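PDB 6TPL: intimin from Escherichia coli, which is a bacterial adhesin whose tandem Ig-like domains probably form an extended stalk that carries its adhesive tip away from the cell surface. Local coordinates for residues D12-A16 and T107-A111; K74-V78 and V187-A191; T146-S152 and V166-T172. All coordinates share one frame. Residue numbers count along the deposited sequence, not the author numbering.

Contact 1: D12-A16 and T107-A111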
loop_
_atom_site.group_PDB
_atom_site.type_symbol
_atom_site.label_atom_id
_atom_site.label_comp_id
_atom_site.label_asym_id
_atom_site.label_seq_id
_atom_site.Cartn_x
_atom_site.Cartn_y
_atom_site.Cartn_z
ATOM N N ASP A 12 -3.523 7.343 7.336
ATOM C CA ASP A 12 -3.961 8.693 7.000
ATOM C C ASP A 12 -3.172 9.300 5.847
ATOM O O ASP A 12 -3.564 10.356 5.333
ATOM C CB ASP A 12 -3.857 9.600 8.229
ATOM C CG ASP A 12 -2.429 9.789 8.711
ATOM O OD1 ASP A 12 -1.535 8.992 8.349
ATOM O OD2 ASP A 12 -2.196 10.753 9.477
ATOM N N LYS A 13 -2.085 8.656 5.429
ATOM C CA LYS A 13 -1.244 9.133 4.344
ATOM C C LYS A 13 -0.727 7.926 3.574
ATOM O O LYS A 13 -0.569 6.843 4.141
ATOM C CB LYS A 13 -0.049 9.940 4.859
ATOM C CG LYS A 13 -0.352 11.060 5.840
ATOM C CD LYS A 13 0.929 11.370 6.624
ATOM C CE LYS A 13 0.879 12.695 7.365
ATOM N NZ LYS A 13 2.151 12.961 8.105
ATOM N N THR A 14 -0.440 8.121 2.285
ATOM C CA THR A 14 0.233 7.075 1.525
ATOM C C THR A 14 1.752 7.169 1.612
ATOM O O THR A 14 2.438 6.185 1.320
ATOM C CB THR A 14 -0.179 7.117 0.051
ATOM O OG1 THR A 14 0.060 8.422 -0.488
ATOM C CG2 THR A 14 -1.650 6.768 -0.094
ATOM N N SER A 15 2.293 8.317 2.016
ATOM C CA SER A 15 3.739 8.484 2.069
ATOM C C SER A 15 4.106 9.557 3.083
ATOM O O SER A 15 3.268 10.351 3.516
ATOM C CB SER A 15 4.306 8.852 0.692
ATOM O OG SER A 15 3.992 10.194 0.359
ATOM N N ALA A 16 5.383 9.566 3.451
ATOM C CA ALA A 16 5.911 10.544 4.390
ATOM C C ALA A 16 7.396 10.729 4.118
ATOM O O ALA A 16 8.019 9.945 3.398
ATOM C CB ALA A 16 5.694 10.119 5.845
ATOM N N THR A 107 5.518 8.117 -4.733
ATOM C CA THR A 107 4.907 8.212 -3.414
ATOM C C THR A 107 3.730 7.272 -3.231
ATOM O O THR A 107 3.348 7.005 -2.087
ATOM C CB THR A 107 4.439 9.649 -3.134
ATOM O OG1 THR A 107 3.507 10.053 -4.140
ATOM C CG2 THR A 107 5.627 10.599 -3.108
ATOM N N GLU A 108 3.152 6.763 -4.315
ATOM C CA GLU A 108 2.058 5.816 -4.182
ATOM C C GLU A 108 1.905 5.001 -5.459
ATOM O O GLU A 108 2.322 5.413 -6.545
ATOM C CB GLU A 108 0.748 6.534 -3.842
ATOM C CG GLU A 108 0.494 7.827 -4.622
ATOM C CD GLU A 108 -0.894 8.403 -4.358
ATOM O OE1 GLU A 108 -1.786 8.192 -5.204
ATOM O OE2 GLU A 108 -1.076 9.033 -3.301
ATOM N N ILE A 109 1.296 3.830 -5.296
ATOM C CA ILE A 109 0.948 2.936 -6.392
ATOM C C ILE A 109 -0.355 2.264 -5.971
ATOM O O ILE A 109 -0.435 1.673 -4.887
ATOM C CB ILE A 109 2.075 1.927 -6.686
ATOM C CG1 ILE A 109 1.657 1.000 -7.819
ATOM C CG2 ILE A 109 2.425 1.154 -5.441
ATOM C CD1 ILE A 109 2.811 0.317 -8.509
ATOM N N LYS A 110 -1.398 2.401 -6.786
ATOM C CA LYS A 110 -2.725 1.896 -6.463
ATOM C C LYS A 110 -3.263 1.087 -7.635
ATOM O O LYS A 110 -3.019 1.429 -8.795
ATOM C CB LYS A 110 -3.691 3.044 -6.138
ATOM C CG LYS A 110 -3.306 3.880 -4.924
ATOM C CD LYS A 110 -4.286 5.033 -4.743
ATOM C CE LYS A 110 -3.929 5.921 -3.564
ATOM N NZ LYS A 110 -4.925 7.019 -3.394
ATOM N N ALA A 111 -3.981 0.007 -7.322
ATOM C CA ALA A 111 -4.712 -0.788 -8.300
ATOM C C ALA A 111 -6.201 -0.545 -8.092
ATOM O O ALA A 111 -6.671 -0.491 -6.951
ATOM C CB ALA A 111 -4.372 -2.275 -8.156
HETATM O O HOH W 1 2.295 4.690 -0.922
#
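Thr14 is the main contributor from the first Ig-like domain. Its CA-to-CB bond points toward 107-111, and it loses 64 Å² to that strand. The hydroxyl Thr14 OG1 lies 3.1 Å from Glu108 OE2, a possible hydrogen bond, since the hydroxyl proton could also go to a different oxygen. The methyl Thr14 CG2 sits 4.2 Å from Lys110 CE, on the lysine stem, which is extended beyond CB. Glu108 OE1 and Lys110 NZ form a long salt bridge of 3.8 Å within their own strand. A bound magnesium ion lies about 4 Å from the Glu108 side chain. The contact is part of the junction between two successive bacterial Ig-like domains of group 1. Strand 15-17 edges one sheet of the first domain, next to 91-99. Strand 105-111 belongs to the second domain and pairs with 124-132. Thr107 gives 48 Å² and Ser15 36 Å². Ser15 CB packs 3.5 Å from Thr107 O, and Ser15 OG is 3.6 Å from Thr107 CB. The two backbones do not pair directly here. The carbonyls Thr14 O and Thr107 O are 3.6 Å apart, and neither can donate. Water 1 bridges them, donating to Thr14 O at 2.7 Å and to Thr107 O at 2.8 Å.

Contact 2: K74-V78 and V187-A191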
loop_
_atom_site.group_PDB
_atom_site.type_symbol
_atom_site.label_atom_id
_atom_site.label_comp_id
_atom_site.label_asym_id
_atom_site.label_seq_id
_atom_site.Cartn_x
_atom_site.Cartn_y
_atom_site.Cartn_z
ATOM N N LYS A 74 14.698 5.791 6.327
ATOM C CA LYS A 74 15.192 5.195 5.097
ATOM C C LYS A 74 14.142 5.314 4.002
ATOM O O LYS A 74 12.987 4.896 4.203
ATOM C CB LYS A 74 15.562 3.720 5.329
ATOM C CG LYS A 74 16.142 3.023 4.109
ATOM C CD LYS A 74 16.213 1.508 4.275
ATOM C CE LYS A 74 16.889 0.868 3.064
ATOM N NZ LYS A 74 16.842 -0.620 3.096
ATOM N N PRO A 75 14.490 5.854 2.833
ATOM C CA PRO A 75 13.554 5.801 1.703
ATOM C C PRO A 75 13.222 4.357 1.359
ATOM O O PRO A 75 14.111 3.509 1.241
ATOM C CB PRO A 75 14.318 6.501 0.568
ATOM C CG PRO A 75 15.383 7.323 1.256
ATOM C CD PRO A 75 15.751 6.529 2.477
ATOM N N GLY A 76 11.936 4.072 1.208
ATOM C CA GLY A 76 11.521 2.730 0.874
ATOM C C GLY A 76 10.044 2.512 1.143
ATOM O O GLY A 76 9.307 3.431 1.510
ATOM N N GLN A 77 9.641 1.263 0.942
ATOM C CA GLN A 77 8.265 0.818 1.116
ATOM C C GLN A 77 8.150 0.055 2.428
ATOM O O GLN A 77 9.073 -0.671 2.816
ATOM C CB GLN A 77 7.830 -0.082 -0.046
ATOM C CG GLN A 77 6.488 0.277 -0.641
ATOM C CD GLN A 77 6.151 -0.572 -1.850
ATOM O OE1 GLN A 77 6.872 -1.515 -2.173
ATOM N NE2 GLN A 77 5.055 -0.244 -2.522
ATOM N N VAL A 78 7.019 0.214 3.108
ATOM C CA VAL A 78 6.785 -0.471 4.373
ATOM C C VAL A 78 5.366 -1.020 4.391
ATOM O O VAL A 78 4.412 -0.330 4.010
ATOM C CB VAL A 78 7.011 0.459 5.583
ATOM C CG1 VAL A 78 6.768 -0.298 6.892
ATOM C CG2 VAL A 78 8.414 1.053 5.557
ATOM N N VAL A 187 14.462 2.262 -4.855
ATOM C CA VAL A 187 13.297 1.625 -4.250
ATOM C C VAL A 187 12.548 0.853 -5.327
ATOM O O VAL A 187 12.103 1.438 -6.322
ATOM C CB VAL A 187 12.365 2.647 -3.575
ATOM C CG1 VAL A 187 11.128 1.958 -3.017
ATOM C CG2 VAL A 187 13.110 3.407 -2.480
ATOM N N ASP A 188 12.402 -0.457 -5.121
ATOM C CA ASP A 188 11.648 -1.354 -6.002
ATOM C C ASP A 188 10.189 -1.316 -5.557
ATOM O O ASP A 188 9.745 -2.116 -4.735
ATOM C CB ASP A 188 12.247 -2.757 -5.927
ATOM C CG ASP A 188 11.598 -3.741 -6.875
ATOM O OD1 ASP A 188 10.832 -3.320 -7.763
ATOM O OD2 ASP A 188 11.858 -4.956 -6.724
ATOM N N VAL A 189 9.431 -0.359 -6.099
ATOM C CA VAL A 189 8.083 -0.120 -5.597
ATOM C C VAL A 189 7.152 -1.226 -6.073
ATOM O O VAL A 189 7.035 -1.487 -7.278
ATOM C CB VAL A 189 7.567 1.259 -6.034
ATOM C CG1 VAL A 189 6.099 1.411 -5.642
ATOM C CG2 VAL A 189 8.401 2.366 -5.412
ATOM N N LYS A 190 6.477 -1.873 -5.126
ATOM C CA LYS A 190 5.581 -2.984 -5.419
ATOM C C LYS A 190 4.132 -2.531 -5.291
ATOM O O LYS A 190 3.763 -1.880 -4.305
ATOM C CB LYS A 190 5.835 -4.158 -4.470
ATOM C CG LYS A 190 7.263 -4.661 -4.452
ATOM C CD LYS A 190 7.654 -5.219 -5.802
ATOM C CE LYS A 190 9.092 -5.701 -5.812
ATOM N NZ LYS A 190 9.478 -6.256 -7.140
ATOM N N ALA A 191 3.318 -2.880 -6.281
ATOM C CA ALA A 191 1.884 -2.668 -6.199
ATOM C C ALA A 191 1.246 -3.766 -5.356
ATOM O O ALA A 191 1.871 -4.798 -5.088
ATOM C CB ALA A 191 1.275 -2.664 -7.599
HETATM O O HOH W 2 9.834 -2.343 -2.040
#
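Gln77 reaches across the domain junction and lays its amide against the backbone of Lys190. Both ends of the amide are used. Lys190 N donates to Gln77 OE1 at 3.0 Å, and Gln77 NE2 donates to Lys190 O at 2.7 Å. Gln77 thus meets both main-chain polar groups of one residue. Water 2 adds a further link, donating to Gln77 OE1 at 3.1 Å and to Asp188 O at 2.7 Å. Val187 packs on the backbone of Pro75 and Gly76, where strand 76-83 begins, with Val187 CG2 3.8 Å from Gly76 CA and 3.9 Å from Pro75 O. That strand is in the first Ig-like domain and 189-190 in the second, so the contact bridges the two domains at their junction. Lys190 NZ turns away to a salt bridge with Asp188 OD2 at 2.7 Å and also hydrogen-bonds Ser179 OG. The direct hydrogen bonds between the segments run from one uncharged side chain to backbone, so the partner's main chain, more than its side-chain identity, sets this polar link.

Contact 3: T146-S152 and V166-T172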
loop_
_atom_site.group_PDB
_atom_site.type_symbol
_atom_site.label_atom_id
_atom_site.label_comp_id
_atom_site.label_asym_id
_atom_site.label_seq_id
_atom_site.Cartn_x
_atom_site.Cartn_y
_atom_site.Cartn_z
ATOM N N THR A 146 5.839 -6.512 -14.724
ATOM C CA THR A 146 4.855 -7.431 -14.168
ATOM C C THR A 146 5.398 -8.853 -14.181
ATOM O O THR A 146 6.266 -9.196 -14.987
ATOM C CB THR A 146 3.529 -7.381 -14.942
ATOM O OG1 THR A 146 2.533 -8.158 -14.259
ATOM C CG2 THR A 146 3.709 -7.923 -16.361
ATOM N N THR A 147 4.871 -9.677 -13.274
ATOM C CA THR A 147 5.186 -11.099 -13.226
ATOM C C THR A 147 4.182 -11.953 -13.989
ATOM O O THR A 147 4.412 -13.154 -14.156
ATOM C CB THR A 147 5.239 -11.591 -11.774
ATOM O OG1 THR A 147 3.958 -11.431 -11.151
ATOM C CG2 THR A 147 6.271 -10.810 -10.982
ATOM N N LEU A 148 3.076 -11.369 -14.439
ATOM C CA LEU A 148 2.035 -12.095 -15.147
ATOM C C LEU A 148 1.223 -11.098 -15.961
ATOM O O LEU A 148 0.866 -10.026 -15.465
ATOM C CB LEU A 148 1.123 -12.857 -14.176
ATOM C CG LEU A 148 -0.111 -13.505 -14.813
ATOM C CD1 LEU A 148 0.318 -14.571 -15.821
ATOM C CD2 LEU A 148 -1.036 -14.084 -13.755
ATOM N N GLY A 149 0.952 -11.445 -17.204
ATOM C CA GLY A 149 0.077 -10.635 -18.023
ATOM C C GLY A 149 0.816 -9.621 -18.868
ATOM O O GLY A 149 2.048 -9.580 -18.948
ATOM N N LYS A 150 0.018 -8.775 -19.513
ATOM C CA LYS A 150 0.497 -7.826 -20.509
ATOM C C LYS A 150 0.175 -6.411 -20.055
ATOM O O LYS A 150 -0.997 -6.060 -19.880
ATOM C CB LYS A 150 -0.144 -8.112 -21.870
ATOM C CG LYS A 150 0.238 -7.151 -22.988
ATOM C CD LYS A 150 -0.504 -7.524 -24.269
ATOM C CE LYS A 150 -0.102 -6.641 -25.437
ATOM N NZ LYS A 150 -0.785 -7.045 -26.694
ATOM N N LEU A 151 1.212 -5.602 -19.879
ATOM C CA LEU A 151 1.037 -4.201 -19.532
ATOM C C LEU A 151 0.778 -3.377 -20.789
ATOM O O LEU A 151 1.323 -3.658 -21.862
ATOM C CB LEU A 151 2.281 -3.672 -18.812
ATOM C CG LEU A 151 2.570 -4.141 -17.391
ATOM C CD1 LEU A 151 4.025 -3.875 -17.043
ATOM C CD2 LEU A 151 1.658 -3.435 -16.403
ATOM N N SER A 152 -0.058 -2.344 -20.646
ATOM C CA SER A 152 -0.372 -1.473 -21.773
ATOM C C SER A 152 0.870 -0.764 -22.302
ATOM O O SER A 152 0.940 -0.430 -23.490
ATOM C CB SER A 152 -1.417 -0.445 -21.349
ATOM O OG SER A 152 -0.942 0.306 -20.244
ATOM N N VAL A 166 -0.948 2.718 -16.157
ATOM C CA VAL A 166 -0.932 1.648 -17.144
ATOM C C VAL A 166 -2.041 0.676 -16.774
ATOM O O VAL A 166 -2.523 0.656 -15.639
ATOM C CB VAL A 166 0.422 0.908 -17.209
ATOM C CG1 VAL A 166 1.523 1.848 -17.670
ATOM C CG2 VAL A 166 0.757 0.269 -15.857
ATOM N N THR A 167 -2.445 -0.137 -17.746
ATOM C CA THR A 167 -3.406 -1.203 -17.512
ATOM C C THR A 167 -2.730 -2.551 -17.715
ATOM O O THR A 167 -1.722 -2.668 -18.419
ATOM C CB THR A 167 -4.624 -1.096 -18.436
ATOM O OG1 THR A 167 -4.213 -1.077 -19.807
ATOM C CG2 THR A 167 -5.425 0.155 -18.125
ATOM N N LEU A 168 -3.306 -3.575 -17.090
ATOM C CA LEU A 168 -2.782 -4.933 -17.125
ATOM C C LEU A 168 -3.913 -5.892 -17.457
ATOM O O LEU A 168 -4.960 -5.875 -16.799
ATOM C CB LEU A 168 -2.147 -5.315 -15.785
ATOM C CG LEU A 168 -1.567 -6.732 -15.657
ATOM C CD1 LEU A 168 -0.245 -6.806 -16.406
ATOM C CD2 LEU A 168 -1.406 -7.115 -14.196
ATOM N N THR A 169 -3.703 -6.717 -18.478
ATOM C CA THR A 169 -4.600 -7.819 -18.797
ATOM C C THR A 169 -3.821 -9.127 -18.751
ATOM O O THR A 169 -2.590 -9.143 -18.706
ATOM C CB THR A 169 -5.245 -7.649 -20.179
ATOM O OG1 THR A 169 -4.219 -7.574 -21.180
ATOM C CG2 THR A 169 -6.100 -6.398 -20.218
ATOM N N SER A 170 -4.546 -10.242 -18.774
ATOM C CA SER A 170 -3.899 -11.544 -18.818
ATOM C C SER A 170 -4.826 -12.555 -19.476
ATOM O O SER A 170 -6.027 -12.596 -19.191
ATOM C CB SER A 170 -3.501 -12.034 -17.422
ATOM O OG SER A 170 -2.844 -13.298 -17.483
ATOM N N THR A 171 -4.253 -13.369 -20.359
ATOM C CA THR A 171 -4.966 -14.483 -20.965
ATOM C C THR A 171 -4.836 -15.773 -20.162
ATOM O O THR A 171 -5.438 -16.781 -20.540
ATOM C CB THR A 171 -4.470 -14.732 -22.394
ATOM O OG1 THR A 171 -3.074 -15.053 -22.381
ATOM C CG2 THR A 171 -4.691 -13.504 -23.262
ATOM N N THR A 172 -4.069 -15.776 -19.074
ATOM C CA THR A 172 -3.947 -16.951 -18.223
ATOM C C THR A 172 -4.153 -16.560 -16.769
ATOM O O THR A 172 -3.847 -15.429 -16.371
ATOM C CB THR A 172 -2.574 -17.630 -18.377
ATOM O OG1 THR A 172 -1.545 -16.780 -17.844
ATOM C CG2 THR A 172 -2.275 -17.916 -19.838
HETATM O O HOH W 3 -2.721 -5.111 -21.576
#
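This is a short antiparallel strand pairing within the second bacterial Ig-like domain. Strand 150-151 adds to the edge of 163-169, which pairs on with 124-132 in the same sheet. Lys150 and Thr169 form the hydrogen-bonded pair: Lys150 N donates to Thr169 O at 2.8 Å, and Thr169 N to Lys150 O at 3.1 Å. Leu151 and Leu168 form the next, non-hydrogen-bonded pair. Their side chains share one face of the sheet, with Leu151 CD2 3.9 Å from Leu168 CD1. Leu151 CD2 also lies 3.9 Å from Val166 CG2, and Phe144 packs on both Leu151 and Val166. Gly149 comes close to the partner strand, its CA 3.1 Å from Thr169 O. A CB there would clash with that oxygen. On the Lys150 face, water 3 joins Lys150 O to Thr169 OG1. Past the strand end, Ser152 N donates to Thr167 O at 2.8 Å, and Thr167 N donates back to the side-chain oxygen Ser152 OG at 2.9 Å.

How the contacts relate
Contacts 1 and 2 both join the first Ig-like domain to the second, and their segments alternate along the chain. Contact 3 lies wholly in the second domain, its centre about 22 Å from that of contact 1 and about 21 Å from that of contact 2. Contacts 1 and 2 touch through Ile109, whose CG2 is 3.7 Å from Val189 CG1 and whose CD1 is 3.5 Å from Ala191 CB. Contacts 1 and 3 reach the same sheet without touching. Contact 2 is a surface contact, while contacts 1 and 3 are partly buried. Each has a bridging water. Side chains make the direct polar links between domains; backbone pairing and leucine packing hold contact 3, which buries the largest area, 483 Å².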